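Local coordinates for protein Exo beta-1,2-glucooligosaccharide sophorohydrolase (non-reducing end) (PDB 5Z06) that hydrolyses linear beta-1,2-glucan and beta-1,2-glucooligosaccharides from the non-reducing end, releasing sophorose as an exo-acting enzyme, at residues G615-F620 and K629-Y634; N559-A564 and P621-A626; I342-G347 and Y408-N413. All coordinates share one frame; numbering follows the deposited sequence.

Contact 1 (G615-F620 and K629-Y634)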
loop_
_atom_site.group_PDB
_atom_site.type_symbol
_atom_site.label_atom_id
_atom_site.label_comp_id
_atom_site.label_asym_id
_atom_site.label_seq_id
_atom_site.Cartn_x
_atom_site.Cartn_y
_atom_site.Cartn_z
ATOM N N GLY A 615 11.141 0.378 2.986
ATOM C CA GLY A 615 12.273 0.090 3.880
ATOM C C GLY A 615 13.571 0.759 3.484
ATOM O O GLY A 615 14.106 1.607 4.220
ATOM N N ALA A 616 14.067 0.417 2.293
ATOM C CA ALA A 616 15.324 0.996 1.794
ATOM C C ALA A 616 15.166 2.471 1.469
ATOM O O ALA A 616 16.037 3.308 1.776
ATOM C CB ALA A 616 15.797 0.263 0.556
ATOM N N LEU A 617 14.049 2.797 0.850
ATOM C CA LEU A 617 13.934 4.092 0.202
ATOM C C LEU A 617 13.783 5.208 1.209
ATOM O O LEU A 617 14.413 6.250 1.078
ATOM C CB LEU A 617 12.790 4.084 -0.790
ATOM C CG LEU A 617 13.012 3.072 -1.917
ATOM C CD1 LEU A 617 11.726 2.932 -2.702
ATOM C CD2 LEU A 617 14.167 3.481 -2.812
ATOM N N ALA A 618 12.990 4.983 2.245
ATOM C CA ALA A 618 12.836 5.983 3.293
ATOM C C ALA A 618 14.026 5.982 4.257
ATOM O O ALA A 618 14.079 6.785 5.181
ATOM C CB ALA A 618 11.528 5.778 4.039
ATOM N N SER A 619 14.961 5.052 4.058
ATOM C CA SER A 619 16.206 5.042 4.790
ATOM C C SER A 619 17.272 5.915 4.161
ATOM O O SER A 619 18.362 6.002 4.700
ATOM C CB SER A 619 16.715 3.610 4.964
ATOM O OG SER A 619 15.811 2.887 5.773
ATOM N N PHE A 620 16.966 6.561 3.037
ATOM C CA PHE A 620 17.922 7.422 2.351
ATOM C C PHE A 620 18.886 8.251 3.212
ATOM O O PHE A 620 20.102 8.167 3.011
ATOM C CB PHE A 620 17.226 8.345 1.339
ATOM C CG PHE A 620 17.571 8.015 -0.054
ATOM C CD1 PHE A 620 18.775 8.438 -0.574
ATOM C CD2 PHE A 620 16.756 7.180 -0.811
ATOM C CE1 PHE A 620 19.155 8.083 -1.852
ATOM C CE2 PHE A 620 17.118 6.824 -2.090
ATOM C CZ PHE A 620 18.316 7.274 -2.606
ATOM N N LYS A 629 21.017 2.370 -4.331
ATOM C CA LYS A 629 21.131 1.077 -5.018
ATOM C C LYS A 629 19.791 0.385 -5.109
ATOM O O LYS A 629 19.416 -0.092 -6.175
ATOM C CB LYS A 629 22.138 0.167 -4.333
ATOM C CG LYS A 629 23.584 0.579 -4.534
ATOM C CD LYS A 629 24.490 -0.455 -3.878
ATOM C CE LYS A 629 25.878 0.086 -3.582
ATOM N NZ LYS A 629 26.697 0.118 -4.782
ATOM N N ALA A 630 19.061 0.381 -3.992
ATOM C CA ALA A 630 17.723 -0.189 -3.933
ATOM C C ALA A 630 16.810 0.479 -4.929
ATOM O O ALA A 630 16.144 -0.176 -5.718
ATOM C CB ALA A 630 17.151 -0.043 -2.540
ATOM N N LEU A 631 16.795 1.801 -4.887
ATOM C CA LEU A 631 15.975 2.581 -5.796
ATOM C C LEU A 631 16.234 2.185 -7.251
ATOM O O LEU A 631 15.301 1.903 -7.994
ATOM C CB LEU A 631 16.273 4.050 -5.593
ATOM C CG LEU A 631 15.301 5.027 -6.201
ATOM C CD1 LEU A 631 15.499 6.389 -5.529
ATOM C CD2 LEU A 631 15.444 5.152 -7.716
ATOM N N ARG A 632 17.503 2.174 -7.642
ATOM C CA ARG A 632 17.883 1.840 -9.007
ATOM C C ARG A 632 17.448 0.453 -9.419
ATOM O O ARG A 632 16.963 0.258 -10.526
ATOM C CB ARG A 632 19.373 1.915 -9.154
ATOM C CG ARG A 632 19.938 3.315 -9.191
ATOM C CD ARG A 632 21.406 3.197 -9.534
ATOM N NE ARG A 632 22.181 4.281 -8.965
ATOM C CZ ARG A 632 23.091 4.164 -8.008
ATOM N NH1 ARG A 632 23.395 2.978 -7.459
ATOM N NH2 ARG A 632 23.721 5.261 -7.592
ATOM N N ASN A 633 17.633 -0.509 -8.510
ATOM C CA ASN A 633 17.233 -1.871 -8.706
ATOM C C ASN A 633 15.718 -1.993 -8.819
ATOM O O ASN A 633 15.194 -2.567 -9.779
ATOM C CB ASN A 633 17.705 -2.700 -7.513
ATOM C CG ASN A 633 17.408 -4.171 -7.669
ATOM O OD1 ASN A 633 17.508 -4.707 -8.774
ATOM N ND2 ASN A 633 17.078 -4.841 -6.555
ATOM N N TYR A 634 15.018 -1.459 -7.825
ATOM C CA TYR A 634 13.556 -1.537 -7.807
ATOM C C TYR A 634 12.928 -0.980 -9.082
ATOM O O TYR A 634 12.001 -1.575 -9.649
ATOM C CB TYR A 634 12.998 -0.789 -6.592
ATOM C CG TYR A 634 13.347 -1.369 -5.258
ATOM C CD1 TYR A 634 13.750 -2.687 -5.120
ATOM C CD2 TYR A 634 13.216 -0.599 -4.107
ATOM C CE1 TYR A 634 14.067 -3.211 -3.886
ATOM C CE2 TYR A 634 13.492 -1.123 -2.872
ATOM C CZ TYR A 634 13.938 -2.427 -2.767
ATOM O OH TYR A 634 14.236 -2.961 -1.551
HETATM O O HOH W 1 13.024 -1.893 0.661
#
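A616 and A630 bring two helices together: the end of helix 614-617 lies against helix 624-636, with a type I turn from L617 to F620 leading the chain round between them. Both belong to the helical domain of this GH144 enzyme, whose fold is of the six-hairpin, (alpha/alpha)6 kind. The apolar contacts come first. A616 CB and A630 CB are only 3.4 Å apart, closer than carbons usually pack. With only methyl groups between them, the two backbones come close, A616 CA lying 6.3 Å from A630 CA. Next to them L617 reaches over, its side chain crossing that of L631 at about a right angle, with L617 CD2 3.5 Å from L631 CB. The other branch of L617 comes to the edge of the Y634 ring, near its plane, CD1 lying 4.1 Å from Y634 CD2. F620 and L631 also cross at about a right angle, with L631 CD1 3.8 Å from F620 CE2. V671 of helix 665-680 touches L617, while L287, L288 and V291 of helix 284-297 pack on L631.

No hydrogen bond joins the two segments directly. S619 OG turns back to G615 O within its own segment, at 2.6 Å, and also bonds to H538. A616 O is taken up by the hydroxyl of S627. The Y634 ring has A630 O over one face, toward its rim, and its hydroxyl has a weak bond to W586 O. A water bridges the segments at this end, accepting from A616 N at 3.0 Å and lying 2.7 Å from Y634 OH.

Contact 2 (N559-A564 and P621-A626)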
loop_
_atom_site.group_PDB
_atom_site.type_symbol
_atom_site.label_atom_id
_atom_site.label_comp_id
_atom_site.label_asym_id
_atom_site.label_seq_id
_atom_site.Cartn_x
_atom_site.Cartn_y
_atom_site.Cartn_z
ATOM N N ASN A 559 22.376 5.636 15.752
ATOM C CA ASN A 559 21.759 4.367 16.099
ATOM C C ASN A 559 20.779 3.869 15.021
ATOM O O ASN A 559 20.778 2.688 14.675
ATOM C CB ASN A 559 21.032 4.472 17.433
ATOM C CG ASN A 559 20.873 3.117 18.097
ATOM O OD1 ASN A 559 21.861 2.487 18.488
ATOM N ND2 ASN A 559 19.640 2.644 18.192
ATOM N N ASN A 560 19.939 4.778 14.519
ATOM C CA ASN A 560 19.015 4.477 13.430
ATOM C C ASN A 560 19.792 4.002 12.210
ATOM O O ASN A 560 19.433 3.009 11.588
ATOM C CB ASN A 560 18.180 5.708 13.045
ATOM C CG ASN A 560 17.151 6.072 14.090
ATOM O OD1 ASN A 560 17.032 5.417 15.131
ATOM N ND2 ASN A 560 16.414 7.142 13.828
ATOM N N GLN A 561 20.866 4.711 11.887
ATOM C CA GLN A 561 21.672 4.361 10.724
ATOM C C GLN A 561 22.214 2.945 10.850
ATOM O O GLN A 561 22.243 2.206 9.872
ATOM C CB GLN A 561 22.801 5.356 10.533
ATOM C CG GLN A 561 23.732 5.074 9.363
ATOM C CD GLN A 561 24.879 6.041 9.333
ATOM O OE1 GLN A 561 25.614 6.159 10.313
ATOM N NE2 GLN A 561 25.040 6.741 8.223
ATOM N N LYS A 562 22.631 2.580 12.055
ATOM C CA LYS A 562 23.035 1.221 12.325
ATOM C C LYS A 562 21.944 0.224 12.029
ATOM O O LYS A 562 22.228 -0.833 11.460
ATOM C CB LYS A 562 23.474 1.058 13.773
ATOM C CG LYS A 562 24.884 1.536 13.988
ATOM C CD LYS A 562 25.201 1.528 15.455
ATOM C CE LYS A 562 26.559 2.120 15.724
ATOM N NZ LYS A 562 26.731 2.138 17.193
ATOM N N MET A 563 20.713 0.545 12.426
ATOM C CA MET A 563 19.591 -0.314 12.094
ATOM C C MET A 563 19.435 -0.505 10.574
ATOM O O MET A 563 19.243 -1.620 10.104
ATOM C CB MET A 563 18.316 0.190 12.731
ATOM C CG MET A 563 18.373 0.089 14.247
ATOM S SD MET A 563 16.888 0.756 15.006
ATOM C CE MET A 563 17.212 0.388 16.723
ATOM N N ALA A 564 19.541 0.572 9.813
ATOM C CA ALA A 564 19.457 0.474 8.373
ATOM C C ALA A 564 20.551 -0.429 7.834
ATOM O O ALA A 564 20.280 -1.334 7.051
ATOM C CB ALA A 564 19.527 1.843 7.730
ATOM N N PRO A 621 18.374 9.020 4.184
ATOM C CA PRO A 621 19.298 9.902 4.936
ATOM C C PRO A 621 20.336 9.157 5.730
ATOM O O PRO A 621 21.370 9.709 6.021
ATOM C CB PRO A 621 18.387 10.663 5.889
ATOM C CG PRO A 621 17.014 10.393 5.453
ATOM C CD PRO A 621 16.994 9.138 4.652
ATOM N N TYR A 622 20.019 7.917 6.096
ATOM C CA TYR A 622 20.907 7.068 6.829
ATOM C C TYR A 622 21.915 6.347 5.959
ATOM O O TYR A 622 23.082 6.278 6.292
ATOM C CB TYR A 622 20.106 6.020 7.551
ATOM C CG TYR A 622 19.049 6.570 8.445
ATOM C CD1 TYR A 622 19.387 7.253 9.613
ATOM C CD2 TYR A 622 17.705 6.394 8.154
ATOM C CE1 TYR A 622 18.411 7.753 10.445
ATOM C CE2 TYR A 622 16.731 6.862 9.001
ATOM C CZ TYR A 622 17.087 7.545 10.150
ATOM O OH TYR A 622 16.117 8.008 11.028
ATOM N N THR A 623 21.452 5.781 4.850
ATOM C CA THR A 623 22.278 4.887 4.044
ATOM C C THR A 623 22.054 5.272 2.588
ATOM O O THR A 623 21.449 4.520 1.829
ATOM C CB THR A 623 21.870 3.428 4.299
ATOM O OG1 THR A 623 20.457 3.276 4.066
ATOM C CG2 THR A 623 22.183 3.033 5.723
ATOM N N PRO A 624 22.527 6.468 2.205
ATOM C CA PRO A 624 22.146 6.974 0.885
ATOM C C PRO A 624 22.556 6.089 -0.273
ATOM O O PRO A 624 21.780 5.895 -1.205
ATOM C CB PRO A 624 22.842 8.342 0.786
ATOM C CG PRO A 624 23.547 8.577 2.068
ATOM C CD PRO A 624 23.255 7.460 3.020
ATOM N N ASP A 625 23.767 5.559 -0.211
ATOM C CA ASP A 625 24.270 4.752 -1.289
ATOM C C ASP A 625 23.461 3.452 -1.355
ATOM O O ASP A 625 23.004 3.076 -2.414
ATOM C CB ASP A 625 25.762 4.494 -1.104
ATOM C CG ASP A 625 26.355 3.671 -2.228
ATOM O OD1 ASP A 625 26.169 4.023 -3.421
ATOM O OD2 ASP A 625 27.015 2.669 -1.899
ATOM N N ALA A 626 23.247 2.812 -0.209
ATOM C CA ALA A 626 22.477 1.580 -0.143
ATOM C C ALA A 626 21.027 1.822 -0.614
ATOM O O ALA A 626 20.438 1.006 -1.357
ATOM C CB ALA A 626 22.506 1.004 1.283
#
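The ring of Y622 lies against the backbone at N560 and Q561, with the backbone carbon C of N560 over one face and the backbone N of Q561 approaching obliquely. F557 meets this ring too, their planes about 25° apart, and M674 of helix 665-680 touches the same side chain. The amide of N560 stands steeply to the ring, the two planes 75° apart. N560 CB is 3.3 Å from Y622 CE1. N560 ND2 gives a hydrogen bond to Y622 OH at 2.9 Å, tilted a little from the amide plane. The phenol oxygen is gripped twice, because it also bonds to the carbonyl of I537. A phenylalanine here would probably keep the ring packing but leave N560 ND2 and I537 O without the hydroxyl between them.

This is where helix 556-573 meets the connection that leads into helix 624-636, two helices of the (alpha/alpha)6 domain. Q561 reaches across to the backbone of Y622: CG is anti to the backbone N, the chain runs on extended, and NE2 donates to Y622 O at 2.8 Å. That bond is nearly straight (170°) and lies in both the amide and the carbonyl planes, a geometry that favours this rotation of the Q561 amide and ties it to the Y622 carbonyl.

A turn further along, A564 CB sits 4.2 Å from Y622 CB and 3.5 Å from T623 CG2. T623 holds the N-cap position of helix 624-636, yet its side chain makes no capping bond; OG1 bonds weakly to S619 O instead, and CG2 is left facing A564.

Contact 3 (I342-G347 and Y408-N413)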
loop_
_atom_site.group_PDB
_atom_site.type_symbol
_atom_site.label_atom_id
_atom_site.label_comp_id
_atom_site.label_asym_id
_atom_site.label_seq_id
_atom_site.Cartn_x
_atom_site.Cartn_y
_atom_site.Cartn_z
ATOM N N ILE A 342 4.065 20.922 -7.318
ATOM C CA ILE A 342 2.874 21.761 -7.301
ATOM C C ILE A 342 3.340 23.129 -6.902
ATOM O O ILE A 342 4.463 23.284 -6.426
ATOM C CB ILE A 342 1.811 21.265 -6.299
ATOM C CG1 ILE A 342 2.424 21.065 -4.908
ATOM C CG2 ILE A 342 1.206 19.969 -6.816
ATOM C CD1 ILE A 342 1.412 20.817 -3.811
ATOM N N THR A 343 2.472 24.111 -7.082
ATOM C CA THR A 343 2.773 25.448 -6.630
ATOM C C THR A 343 2.490 25.566 -5.142
ATOM O O THR A 343 1.730 24.776 -4.574
ATOM C CB THR A 343 1.949 26.494 -7.354
ATOM O OG1 THR A 343 0.560 26.276 -7.090
ATOM C CG2 THR A 343 2.239 26.468 -8.856
ATOM N N ARG A 344 3.121 26.553 -4.524
ATOM C CA ARG A 344 2.825 26.921 -3.160
ATOM C C ARG A 344 1.339 27.235 -2.978
ATOM O O ARG A 344 0.713 26.757 -2.031
ATOM C CB ARG A 344 3.675 28.116 -2.734
ATOM C CG ARG A 344 3.699 28.300 -1.234
ATOM C CD ARG A 344 4.326 29.622 -0.856
ATOM N NE ARG A 344 4.388 29.781 0.592
ATOM C CZ ARG A 344 5.293 29.251 1.411
ATOM N NH1 ARG A 344 6.293 28.478 0.961
ATOM N NH2 ARG A 344 5.217 29.523 2.711
ATOM N N GLU A 345 0.756 27.993 -3.896
ATOM C CA GLU A 345 -0.670 28.323 -3.783
ATOM C C GLU A 345 -1.567 27.076 -3.776
ATOM O O GLU A 345 -2.518 26.997 -2.985
ATOM C CB GLU A 345 -1.098 29.294 -4.896
ATOM C CG GLU A 345 -2.488 29.901 -4.704
ATOM C CD GLU A 345 -2.679 30.674 -3.373
ATOM O OE1 GLU A 345 -1.686 31.067 -2.719
ATOM O OE2 GLU A 345 -3.848 30.902 -2.986
ATOM N N GLU A 346 -1.285 26.133 -4.676
ATOM C CA GLU A 346 -1.960 24.836 -4.666
ATOM C C GLU A 346 -1.820 24.210 -3.267
ATOM O O GLU A 346 -2.801 23.798 -2.684
ATOM C CB GLU A 346 -1.363 23.877 -5.696
ATOM C CG GLU A 346 -1.791 24.097 -7.138
ATOM C CD GLU A 346 -1.143 23.075 -8.077
ATOM O OE1 GLU A 346 0.089 23.158 -8.347
ATOM O OE2 GLU A 346 -1.865 22.160 -8.526
ATOM N N GLY A 347 -0.587 24.170 -2.763
ATOM C CA GLY A 347 -0.271 23.665 -1.449
ATOM C C GLY A 347 -1.052 24.348 -0.341
ATOM O O GLY A 347 -1.634 23.699 0.527
ATOM N N TYR A 408 6.642 25.658 7.576
ATOM C CA TYR A 408 6.767 25.897 6.158
ATOM C C TYR A 408 5.943 27.086 5.700
ATOM O O TYR A 408 6.467 27.948 4.983
ATOM C CB TYR A 408 6.348 24.670 5.339
ATOM C CG TYR A 408 6.671 24.830 3.867
ATOM C CD1 TYR A 408 7.982 24.770 3.418
ATOM C CD2 TYR A 408 5.685 25.057 2.941
ATOM C CE1 TYR A 408 8.294 24.917 2.074
ATOM C CE2 TYR A 408 5.988 25.194 1.597
ATOM C CZ TYR A 408 7.297 25.127 1.176
ATOM O OH TYR A 408 7.592 25.279 -0.162
ATOM N N PHE A 409 4.668 27.114 6.092
ATOM C CA PHE A 409 3.733 28.133 5.628
ATOM C C PHE A 409 3.834 29.345 6.538
ATOM O O PHE A 409 2.942 29.636 7.324
ATOM C CB PHE A 409 2.309 27.584 5.552
ATOM C CG PHE A 409 2.139 26.513 4.518
ATOM C CD1 PHE A 409 2.171 26.837 3.157
ATOM C CD2 PHE A 409 1.940 25.174 4.889
ATOM C CE1 PHE A 409 2.003 25.849 2.199
ATOM C CE2 PHE A 409 1.789 24.189 3.935
ATOM C CZ PHE A 409 1.837 24.524 2.588
ATOM N N ASN A 410 4.946 30.052 6.387
ATOM C CA ASN A 410 5.361 31.122 7.284
ATOM C C ASN A 410 5.157 32.506 6.670
ATOM O O ASN A 410 5.652 33.486 7.198
ATOM C CB ASN A 410 6.844 30.945 7.595
ATOM C CG ASN A 410 7.734 31.207 6.387
ATOM O OD1 ASN A 410 7.313 31.079 5.243
ATOM N ND2 ASN A 410 8.979 31.560 6.648
ATOM N N GLN A 411 4.452 32.584 5.554
ATOM C CA GLN A 411 4.288 33.864 4.881
ATOM C C GLN A 411 3.232 34.689 5.608
ATOM O O GLN A 411 2.284 34.136 6.183
ATOM C CB GLN A 411 3.843 33.672 3.439
ATOM C CG GLN A 411 4.777 32.835 2.602
ATOM C CD GLN A 411 5.459 33.647 1.571
ATOM O OE1 GLN A 411 6.177 34.596 1.889
ATOM N NE2 GLN A 411 5.232 33.301 0.315
ATOM N N GLU A 412 3.391 36.009 5.526
ATOM C CA GLU A 412 2.483 36.946 6.127
ATOM C C GLU A 412 1.420 37.284 5.113
ATOM O O GLU A 412 1.437 38.359 4.494
ATOM C CB GLU A 412 3.233 38.202 6.590
ATOM C CG GLU A 412 4.212 37.983 7.718
ATOM C CD GLU A 412 3.579 37.378 8.972
ATOM O OE1 GLU A 412 2.332 37.381 9.133
ATOM O OE2 GLU A 412 4.347 36.878 9.819
ATOM N N ASN A 413 0.514 36.332 4.919
ATOM C CA ASN A 413 -0.704 36.553 4.144
ATOM C C ASN A 413 -1.845 35.880 4.877
ATOM O O ASN A 413 -1.607 35.135 5.827
ATOM C CB ASN A 413 -0.560 36.063 2.708
ATOM C CG ASN A 413 -0.275 34.586 2.619
ATOM O OD1 ASN A 413 -1.036 33.778 3.124
ATOM N ND2 ASN A 413 0.808 34.229 1.942
HETATM O O HOH W 2 8.193 28.382 2.907
HETATM O O HOH W 3 7.108 27.786 -1.926
#
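R344 lays its guanidinium beside the ring of Y408, NH1 coming within 3.4 Å of Y408 CE2, with the two planes 33° apart and the side chains sliding past each other in opposite directions. The arginine gets there by being stretched out: CG is anti to the backbone N and the chain stays extended to NE. F409 CD1 lies over one face of the guanidinium, toward its rim. Q411 crosses obliquely, its CG 3.3 Å from R344 NH2 and its amide plane almost perpendicular to the guanidinium.

The polar grip is shared out among the nitrogens. NH2 donates to Y408 O at 3.0 Å, from a position tilted 28° from the carbonyl plane. NE forms a salt bridge with E416 of helix 414-428. NH1 donates to two waters: one, 2.7 Å away, in turn donates to Y408 O and sits over the centre of the Y408 ring; the other donates to Y408 OH, which also bonds to E338. F409 CZ lies 4.1 Å from G347 C, and F351 meets the same ring.

Y408 is the last residue of helix 392-408, so the positive group would probably be favoured by the carbonyl end of that helix. R344 itself begins helix 344-360, whose start is closed by a capping box between T343 and E346: the arginine at the start of one helix reaching to the carbonyl end of another in an (alpha/alpha)6 barrel.

Past the N-terminal beta-rich part, contact 3 comes first: it closes a loop of 60 intervening residues, joining the start of helix 344-360 to the turn between helices 392-408 and 414-428. It is complete before the other two begin, and its centre lies about 30 Å from that of contact 1 and 32 Å from that of contact 2. Those two cross. Contact 2 opens on helix 556-573 and contact 1 at 615-620; then 621-626 completes contact 2 and 629-634 completes contact 1. Segment 615-620 runs straight into 621-626: helix 614-617 packs on helix 624-636 itself, while helix 556-573 meets the residues leading into it. The centres of contacts 1 and 2 lie about 11 Å apart.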